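Local coordinates for fatty acid synthase 1, isoform A (Drosophila melanogaster, PDB 6FN6), which probably builds long-chain saturated fatty acids from acetyl-CoA and malonyl-CoA with NADPH, this chain holding its dehydratase, enoylreductase and ketoreductase modifying region, at residues R283-N297 with Q430-R444. Numbering follows the deposited sequence.
Sequences RLHALDVAIQVIIEN and QEQSLGATRVLVLAR
L440 and L442 both hold CG anti to the backbone N (chi1 -169° and -173°), which carries their CD2 methyls off the sheet and onto the 283-297 helix at A286 and V293. The fold is that of a class I methyltransferase, consistent with the non-catalytic pseudo-methyltransferase domain of animal fatty acid synthases: the helix covers one face of the antiparallel hairpin formed by 430-433 and 438-444, and runs nearly parallel to the second strand.

At A286 the small side chain lets the sheet come close. Its CB touches L440 CD2 at 3.5 Å and L434 CD2 at 3.7 Å, with Q432 CG alongside. L434 CD2 also rests on the backbone of R283, whose guanidinium turns to a salt bridge with E407. Opposite A290, L442 forks over the next turn of the helix: CD2 slides past V293 CG1 at 3.8 Å, while CD1 meets I294 CD1 at 4.1 Å.

The extended chain of Q430 reaches the helix beside these leucines, laying its amide against two valines, with NE2 3.7 Å from V289 CG1 and close to V293 CG2. With an alanine here, V289 and V293 would probably lose this cover and a gap would open beside L442.

At the C-terminal end of the helix, N297 ND2 bonds back to V293 O (2.9 Å), while N297 OD1 accepts from I541 N. R444 stretches across to this turn and is also held by K538; R444 NH2 donates to a water at 2.9 Å, which in turn makes a weak bond to N297 OD1.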
ATOM      1  N   ARG A 283      20.444 -60.566  26.022  1.00 49.41           N
ATOM      2  CA  ARG A 283      20.041 -61.668  25.157  1.00 49.62           C
ATOM      3  C   ARG A 283      20.177 -61.301  23.684  1.00 46.70           C
ATOM      4  O   ARG A 283      20.693 -62.084  22.888  1.00 46.96           O
ATOM      5  CB  ARG A 283      18.603 -62.082  25.467  1.00 50.31           C
ATOM      6  CG  ARG A 283      18.150 -63.358  24.776  1.00 51.48           C
ATOM      7  CD  ARG A 283      16.903 -63.923  25.435  1.00 55.32           C
ATOM      8  NE  ARG A 283      16.318 -65.019  24.668  1.00 57.35           N
ATOM      9  CZ  ARG A 283      15.478 -64.850  23.652  1.00 59.51           C
ATOM     10  NH1 ARG A 283      15.126 -63.628  23.269  1.00 59.52           N
ATOM     11  NH2 ARG A 283      14.989 -65.902  23.011  1.00 61.28           N
ATOM     12  N   LEU A 284      19.698 -60.117  23.322  1.00 41.93           N
ATOM     13  CA  LEU A 284      19.790 -59.650  21.945  1.00 37.21           C
ATOM     14  C   LEU A 284      21.245 -59.603  21.486  1.00 35.61           C
ATOM     15  O   LEU A 284      21.556 -59.985  20.359  1.00 36.13           O
ATOM     16  CB  LEU A 284      19.136 -58.275  21.797  1.00 37.56           C
ATOM     17  CG  LEU A 284      17.608 -58.234  21.916  1.00 39.98           C
ATOM     18  CD1 LEU A 284      17.108 -56.813  21.733  1.00 41.11           C
ATOM     19  CD2 LEU A 284      16.924 -59.165  20.920  1.00 41.16           C
ATOM     20  N   HIS A 285      22.130 -59.125  22.356  1.00 38.09           N
ATOM     21  CA  HIS A 285      23.560 -59.097  22.058  1.00 43.70           C
ATOM     22  C   HIS A 285      24.115 -60.509  21.859  1.00 38.89           C
ATOM     23  O   HIS A 285      24.918 -60.751  20.956  1.00 34.55           O
ATOM     24  CB  HIS A 285      24.327 -58.382  23.171  1.00 50.48           C
ATOM     25  CG  HIS A 285      24.224 -56.892  23.119  1.00 53.56           C
ATOM     26  ND1 HIS A 285      23.872 -56.207  21.969  1.00 53.17           N
ATOM     27  CD2 HIS A 285      24.421 -55.946  24.065  1.00 55.55           C
ATOM     28  CE1 HIS A 285      23.861 -54.914  22.215  1.00 53.39           C
ATOM     29  NE2 HIS A 285      24.191 -54.725  23.484  1.00 54.80           N
ATOM     30  N   ALA A 286      23.689 -61.437  22.708  1.00 41.06           N
ATOM     31  CA  ALA A 286      24.118 -62.823  22.590  1.00 43.48           C
ATOM     32  C   ALA A 286      23.775 -63.356  21.202  1.00 41.69           C
ATOM     33  O   ALA A 286      24.596 -64.012  20.559  1.00 41.32           O
ATOM     34  CB  ALA A 286      23.471 -63.678  23.673  1.00 44.36           C
ATOM     35  N   LEU A 287      22.562 -63.068  20.742  1.00 42.99           N
ATOM     36  CA  LEU A 287      22.129 -63.479  19.409  1.00 42.02           C
ATOM     37  C   LEU A 287      22.933 -62.763  18.329  1.00 39.21           C
ATOM     38  O   LEU A 287      23.265 -63.348  17.300  1.00 39.56           O
ATOM     39  CB  LEU A 287      20.635 -63.204  19.212  1.00 42.65           C
ATOM     40  CG  LEU A 287      19.669 -64.030  20.062  1.00 44.78           C
ATOM     41  CD1 LEU A 287      18.311 -63.361  20.124  1.00 46.83           C
ATOM     42  CD2 LEU A 287      19.544 -65.439  19.506  1.00 45.59           C
ATOM     43  N   ASP A 288      23.227 -61.490  18.563  1.00 33.36           N
ATOM     44  CA  ASP A 288      24.007 -60.701  17.619  1.00 34.88           C
ATOM     45  C   ASP A 288      25.411 -61.279  17.464  1.00 32.22           C
ATOM     46  O   ASP A 288      25.940 -61.363  16.357  1.00 31.95           O
ATOM     47  CB  ASP A 288      24.078 -59.245  18.072  1.00 45.22           C
ATOM     48  CG  ASP A 288      24.431 -58.301  16.941  1.00 51.24           C
ATOM     49  OD1 ASP A 288      25.161 -58.716  16.016  1.00 52.04           O
ATOM     50  OD2 ASP A 288      23.966 -57.144  16.972  1.00 54.50           O
ATOM     51  N   VAL A 289      26.011 -61.675  18.581  1.00 32.68           N
ATOM     52  CA  VAL A 289      27.344 -62.259  18.556  1.00 32.09           C
ATOM     53  C   VAL A 289      27.303 -63.589  17.813  1.00 32.87           C
ATOM     54  O   VAL A 289      28.201 -63.902  17.032  1.00 32.21           O
ATOM     55  CB  VAL A 289      27.901 -62.444  19.981  1.00 32.32           C
ATOM     56  CG1 VAL A 289      29.191 -63.257  19.950  1.00 32.30           C
ATOM     57  CG2 VAL A 289      28.138 -61.101  20.641  1.00 32.15           C
ATOM     58  N   ALA A 290      26.255 -64.367  18.058  1.00 47.85           N
ATOM     59  CA  ALA A 290      26.140 -65.696  17.473  1.00 48.87           C
ATOM     60  C   ALA A 290      26.101 -65.628  15.951  1.00 45.87           C
ATOM     61  O   ALA A 290      26.842 -66.336  15.271  1.00 49.08           O
ATOM     62  CB  ALA A 290      24.900 -66.396  17.999  1.00 49.21           C
ATOM     63  N   ILE A 291      25.233 -64.775  15.421  1.00 35.89           N
ATOM     64  CA  ILE A 291      25.082 -64.641  13.977  1.00 35.11           C
ATOM     65  C   ILE A 291      26.382 -64.121  13.372  1.00 34.63           C
ATOM     66  O   ILE A 291      26.771 -64.521  12.274  1.00 34.93           O
ATOM     67  CB  ILE A 291      23.893 -63.727  13.628  1.00 33.59           C
ATOM     68  CG1 ILE A 291      22.573 -64.372  14.065  1.00 34.45           C
ATOM     69  CG2 ILE A 291      23.865 -63.406  12.133  1.00 33.69           C
ATOM     70  CD1 ILE A 291      22.218 -65.655  13.336  1.00 35.28           C
ATOM     71  N   GLN A 292      27.051 -63.229  14.091  1.00 41.03           N
ATOM     72  CA  GLN A 292      28.323 -62.688  13.629  1.00 41.98           C
ATOM     73  C   GLN A 292      29.351 -63.792  13.413  1.00 41.82           C
ATOM     74  O   GLN A 292      30.052 -63.803  12.402  1.00 43.39           O
ATOM     75  CB  GLN A 292      28.863 -61.661  14.621  1.00 39.37           C
ATOM     76  CG  GLN A 292      28.279 -60.278  14.438  1.00 35.16           C
ATOM     77  CD  GLN A 292      28.839 -59.278  15.424  1.00 38.37           C
ATOM     78  OE1 GLN A 292      30.047 -59.224  15.649  1.00 40.80           O
ATOM     79  NE2 GLN A 292      27.960 -58.484  16.026  1.00 40.94           N
ATOM     80  N   VAL A 293      29.442 -64.712  14.368  1.00 40.15           N
ATOM     81  CA  VAL A 293      30.387 -65.817  14.276  1.00 39.95           C
ATOM     82  C   VAL A 293      30.040 -66.700  13.078  1.00 40.91           C
ATOM     83  O   VAL A 293      30.929 -67.179  12.374  1.00 41.92           O
ATOM     84  CB  VAL A 293      30.410 -66.634  15.582  1.00 42.16           C
ATOM     85  CG1 VAL A 293      31.284 -67.884  15.432  1.00 42.96           C
ATOM     86  CG2 VAL A 293      30.904 -65.771  16.734  1.00 40.10           C
ATOM     87  N   ILE A 294      28.746 -66.913  12.856  1.00 35.85           N
ATOM     88  CA  ILE A 294      28.285 -67.750  11.754  1.00 35.35           C
ATOM     89  C   ILE A 294      28.643 -67.100  10.423  1.00 34.35           C
ATOM     90  O   ILE A 294      29.171 -67.757   9.527  1.00 34.94           O
ATOM     91  CB  ILE A 294      26.770 -68.011  11.853  1.00 34.84           C
ATOM     92  CG1 ILE A 294      26.447 -68.771  13.138  1.00 35.09           C
ATOM     93  CG2 ILE A 294      26.273 -68.795  10.645  1.00 35.80           C
ATOM     94  CD1 ILE A 294      24.976 -68.791  13.486  1.00 38.10           C
ATOM     95  N   ILE A 295      28.348 -65.811  10.292  1.00 33.80           N
ATOM     96  CA  ILE A 295      28.668 -65.077   9.073  1.00 35.64           C
ATOM     97  C   ILE A 295      30.173 -65.140   8.849  1.00 38.22           C
ATOM     98  O   ILE A 295      30.640 -65.402   7.740  1.00 39.21           O
ATOM     99  CB  ILE A 295      28.162 -63.611   9.145  1.00 36.58           C
ATOM    100  CG1 ILE A 295      26.633 -63.582   9.152  1.00 35.68           C
ATOM    101  CG2 ILE A 295      28.699 -62.786   7.975  1.00 33.12           C
ATOM    102  CD1 ILE A 295      26.035 -62.228   9.478  1.00 33.08           C
ATOM    103  N   GLU A 296      30.924 -64.899   9.918  1.00 37.08           N
ATOM    104  CA  GLU A 296      32.381 -64.910   9.866  1.00 39.73           C
ATOM    105  C   GLU A 296      32.914 -66.249   9.355  1.00 43.19           C
ATOM    106  O   GLU A 296      33.974 -66.302   8.735  1.00 46.01           O
ATOM    107  CB  GLU A 296      32.950 -64.600  11.254  1.00 40.66           C
ATOM    108  CG  GLU A 296      34.422 -64.220  11.270  1.00 39.88           C
ATOM    109  CD  GLU A 296      34.856 -63.635  12.605  1.00 38.65           C
ATOM    110  OE1 GLU A 296      35.401 -62.508  12.617  1.00 36.53           O
ATOM    111  OE2 GLU A 296      34.670 -64.310  13.642  1.00 39.28           O
ATOM    112  N   ASN A 297      32.174 -67.324   9.616  1.00 50.20           N
ATOM    113  CA  ASN A 297      32.623 -68.671   9.272  1.00 53.95           C
ATOM    114  C   ASN A 297      31.734 -69.340   8.227  1.00 61.88           C
ATOM    115  O   ASN A 297      31.490 -70.544   8.288  1.00 64.66           O
ATOM    116  CB  ASN A 297      32.679 -69.541  10.531  1.00 50.88           C
ATOM    117  CG  ASN A 297      33.820 -69.159  11.452  1.00 49.30           C
ATOM    118  OD1 ASN A 297      34.971 -69.526  11.215  1.00 51.08           O
ATOM    119  ND2 ASN A 297      33.507 -68.411  12.506  1.00 48.67           N
ATOM    120  N   GLN A 430      30.725 -71.765  21.341  1.00 36.66           N
ATOM    121  CA  GLN A 430      30.600 -70.654  22.276  1.00 36.24           C
ATOM    122  C   GLN A 430      29.564 -70.955  23.352  1.00 37.08           C
ATOM    123  O   GLN A 430      28.611 -71.698  23.124  1.00 36.44           O
ATOM    124  CB  GLN A 430      30.214 -69.366  21.540  1.00 36.53           C
ATOM    125  CG  GLN A 430      31.346 -68.744  20.737  1.00 38.56           C
ATOM    126  CD  GLN A 430      31.165 -67.255  20.510  1.00 42.95           C
ATOM    127  OE1 GLN A 430      32.142 -66.506  20.461  1.00 44.45           O
ATOM    128  NE2 GLN A 430      29.916 -66.819  20.365  1.00 45.09           N
ATOM    129  N   GLU A 431      29.764 -70.364  24.523  1.00 46.13           N
ATOM    130  CA  GLU A 431      28.782 -70.418  25.598  1.00 49.01           C
ATOM    131  C   GLU A 431      28.618 -69.040  26.215  1.00 45.93           C
ATOM    132  O   GLU A 431      29.516 -68.541  26.894  1.00 48.04           O
ATOM    133  CB  GLU A 431      29.186 -71.427  26.673  1.00 48.88           C
ATOM    134  CG  GLU A 431      29.010 -72.875  26.261  1.00 50.44           C
ATOM    135  CD  GLU A 431      29.566 -73.844  27.287  1.00 51.69           C
ATOM    136  OE1 GLU A 431      29.970 -73.392  28.381  1.00 51.25           O
ATOM    137  OE2 GLU A 431      29.586 -75.059  27.005  1.00 52.53           O
ATOM    138  N   GLN A 432      27.471 -68.422  25.962  1.00 37.26           N
ATOM    139  CA  GLN A 432      27.186 -67.097  26.492  1.00 36.17           C
ATOM    140  C   GLN A 432      26.048 -67.167  27.500  1.00 38.69           C
ATOM    141  O   GLN A 432      24.975 -67.700  27.213  1.00 39.13           O
ATOM    142  CB  GLN A 432      26.838 -66.122  25.362  1.00 36.05           C
ATOM    143  CG  GLN A 432      26.363 -64.747  25.836  1.00 35.51           C
ATOM    144  CD  GLN A 432      27.376 -64.044  26.717  1.00 35.59           C
ATOM    145  OE1 GLN A 432      28.476 -63.712  26.273  1.00 35.05           O
ATOM    146  NE2 GLN A 432      27.009 -63.812  27.976  1.00 36.42           N
ATOM    147  N   SER A 433      26.300 -66.635  28.688  1.00 38.04           N
ATOM    148  CA  SER A 433      25.306 -66.635  29.749  1.00 40.10           C
ATOM    149  C   SER A 433      24.147 -65.725  29.372  1.00 41.04           C
ATOM    150  O   SER A 433      24.339 -64.698  28.719  1.00 38.54           O
ATOM    151  CB  SER A 433      25.924 -66.178  31.072  1.00 40.45           C
ATOM    152  OG  SER A 433      26.391 -64.844  30.974  1.00 41.36           O
ATOM    153  N   LEU A 434      22.946 -66.122  29.775  1.00 42.08           N
ATOM    154  CA  LEU A 434      21.763 -65.286  29.634  1.00 46.41           C
ATOM    155  C   LEU A 434      21.226 -65.065  31.037  1.00 52.82           C
ATOM    156  O   LEU A 434      20.157 -65.556  31.403  1.00 53.88           O
ATOM    157  CB  LEU A 434      20.719 -65.950  28.733  1.00 43.80           C
ATOM    158  CG  LEU A 434      21.166 -66.189  27.287  1.00 38.97           C
ATOM    159  CD1 LEU A 434      20.131 -66.990  26.514  1.00 39.41           C
ATOM    160  CD2 LEU A 434      21.441 -64.864  26.591  1.00 38.11           C
ATOM    161  N   GLY A 435      21.998 -64.321  31.824  1.00 51.53           N
ATOM    162  CA  GLY A 435      21.754 -64.219  33.246  1.00 58.20           C
ATOM    163  C   GLY A 435      22.267 -65.497  33.865  1.00 62.69           C
ATOM    164  O   GLY A 435      23.208 -66.104  33.355  1.00 63.06           O
ATOM    165  N   ALA A 436      21.658 -65.908  34.966  1.00 83.17           N
ATOM    166  CA  ALA A 436      21.944 -67.213  35.534  1.00 84.92           C
ATOM    167  C   ALA A 436      20.765 -68.107  35.188  1.00 82.50           C
ATOM    168  O   ALA A 436      19.714 -67.617  34.778  1.00 84.47           O
ATOM    169  CB  ALA A 436      22.159 -67.130  37.030  1.00 88.67           C
ATOM    170  N   THR A 437      20.938 -69.413  35.333  1.00 68.61           N
ATOM    171  CA  THR A 437      19.895 -70.382  34.991  1.00 66.90           C
ATOM    172  C   THR A 437      19.647 -70.507  33.487  1.00 60.16           C
ATOM    173  O   THR A 437      18.838 -71.335  33.069  1.00 60.40           O
ATOM    174  CB  THR A 437      18.538 -70.055  35.674  1.00 71.45           C
ATOM    175  OG1 THR A 437      18.174 -68.688  35.444  1.00 72.61           O
ATOM    176  CG2 THR A 437      18.614 -70.323  37.173  1.00 72.65           C
ATOM    177  N   ARG A 438      20.314 -69.695  32.671  1.00 55.61           N
ATOM    178  CA  ARG A 438      20.161 -69.809  31.219  1.00 52.00           C
ATOM    179  C   ARG A 438      21.460 -69.479  30.492  1.00 45.29           C
ATOM    180  O   ARG A 438      22.292 -68.719  30.988  1.00 44.02           O
ATOM    181  CB  ARG A 438      19.038 -68.905  30.709  1.00 54.91           C
ATOM    182  CG  ARG A 438      17.642 -69.431  30.996  1.00 60.61           C
ATOM    183  CD  ARG A 438      16.616 -68.853  30.034  1.00 63.97           C
ATOM    184  NE  ARG A 438      15.337 -69.553  30.126  1.00 69.72           N
ATOM    185  CZ  ARG A 438      15.002 -70.618  29.402  1.00 74.16           C
ATOM    186  NH1 ARG A 438      15.853 -71.132  28.523  1.00 75.52           N
ATOM    187  NH2 ARG A 438      13.811 -71.179  29.562  1.00 76.93           N
ATOM    188  N   VAL A 439      21.621 -70.069  29.311  1.00 48.86           N
ATOM    189  CA  VAL A 439      22.839 -69.911  28.525  1.00 45.93           C
ATOM    190  C   VAL A 439      22.544 -70.048  27.033  1.00 43.87           C
ATOM    191  O   VAL A 439      21.695 -70.844  26.633  1.00 42.37           O
ATOM    192  CB  VAL A 439      23.913 -70.937  28.970  1.00 40.78           C
ATOM    193  CG1 VAL A 439      23.407 -72.364  28.781  1.00 41.95           C
ATOM    194  CG2 VAL A 439      25.218 -70.717  28.210  1.00 38.74           C
ATOM    195  N   LEU A 440      23.244 -69.269  26.215  1.00 44.77           N
ATOM    196  CA  LEU A 440      23.149 -69.416  24.766  1.00 41.76           C
ATOM    197  C   LEU A 440      24.355 -70.207  24.264  1.00 41.67           C
ATOM    198  O   LEU A 440      25.504 -69.811  24.477  1.00 42.86           O
ATOM    199  CB  LEU A 440      23.071 -68.051  24.079  1.00 38.82           C
ATOM    200  CG  LEU A 440      22.715 -68.060  22.587  1.00 37.96           C
ATOM    201  CD1 LEU A 440      21.292 -68.566  22.363  1.00 40.30           C
ATOM    202  CD2 LEU A 440      22.891 -66.675  21.973  1.00 36.04           C
ATOM    203  N   VAL A 441      24.089 -71.332  23.607  1.00 37.50           N
ATOM    204  CA  VAL A 441      25.148 -72.225  23.159  1.00 37.31           C
ATOM    205  C   VAL A 441      25.207 -72.267  21.638  1.00 36.98           C
ATOM    206  O   VAL A 441      24.209 -72.544  20.972  1.00 37.43           O
ATOM    207  CB  VAL A 441      24.949 -73.645  23.732  1.00 38.17           C
ATOM    208  CG1 VAL A 441      26.107 -74.549  23.342  1.00 38.07           C
ATOM    209  CG2 VAL A 441      24.798 -73.597  25.247  1.00 38.67           C
ATOM    210  N   LEU A 442      26.389 -72.000  21.095  1.00 36.35           N
ATOM    211  CA  LEU A 442      26.627 -72.151  19.667  1.00 36.19           C
ATOM    212  C   LEU A 442      27.416 -73.440  19.427  1.00 36.60           C
ATOM    213  O   LEU A 442      28.550 -73.576  19.890  1.00 36.42           O
ATOM    214  CB  LEU A 442      27.378 -70.938  19.114  1.00 35.35           C
ATOM    215  CG  LEU A 442      27.547 -70.880  17.593  1.00 35.25           C
ATOM    216  CD1 LEU A 442      26.207 -70.726  16.891  1.00 35.59           C
ATOM    217  CD2 LEU A 442      28.481 -69.751  17.200  1.00 34.50           C
ATOM    218  N   ALA A 443      26.814 -74.378  18.700  1.00 38.49           N
ATOM    219  CA  ALA A 443      27.413 -75.695  18.507  1.00 37.85           C
ATOM    220  C   ALA A 443      27.735 -75.952  17.040  1.00 38.06           C
ATOM    221  O   ALA A 443      27.127 -75.365  16.145  1.00 37.99           O
ATOM    222  CB  ALA A 443      26.486 -76.775  19.037  1.00 38.76           C
ATOM    223  N   ARG A 444      28.690 -76.850  16.814  1.00 43.56           N
ATOM    224  CA  ARG A 444      29.188 -77.158  15.479  1.00 45.98           C
ATOM    225  C   ARG A 444      29.904 -78.508  15.506  1.00 49.20           C
ATOM    226  O   ARG A 444      30.436 -78.903  16.544  1.00 47.74           O
ATOM    227  CB  ARG A 444      30.146 -76.061  15.007  1.00 42.28           C
ATOM    228  CG  ARG A 444      30.483 -76.080  13.526  1.00 41.68           C
ATOM    229  CD  ARG A 444      31.668 -75.165  13.236  1.00 41.12           C
ATOM    230  NE  ARG A 444      31.643 -74.598  11.889  1.00 42.08           N
ATOM    231  CZ  ARG A 444      32.570 -73.775  11.407  1.00 40.07           C
ATOM    232  NH1 ARG A 444      33.615 -73.437  12.153  1.00 38.73           N
ATOM    233  NH2 ARG A 444      32.466 -73.301  10.172  1.00 37.78           N
TER
HETATM  234  O   HOH W   1      34.948 -72.132   9.136  1.00 34.08           O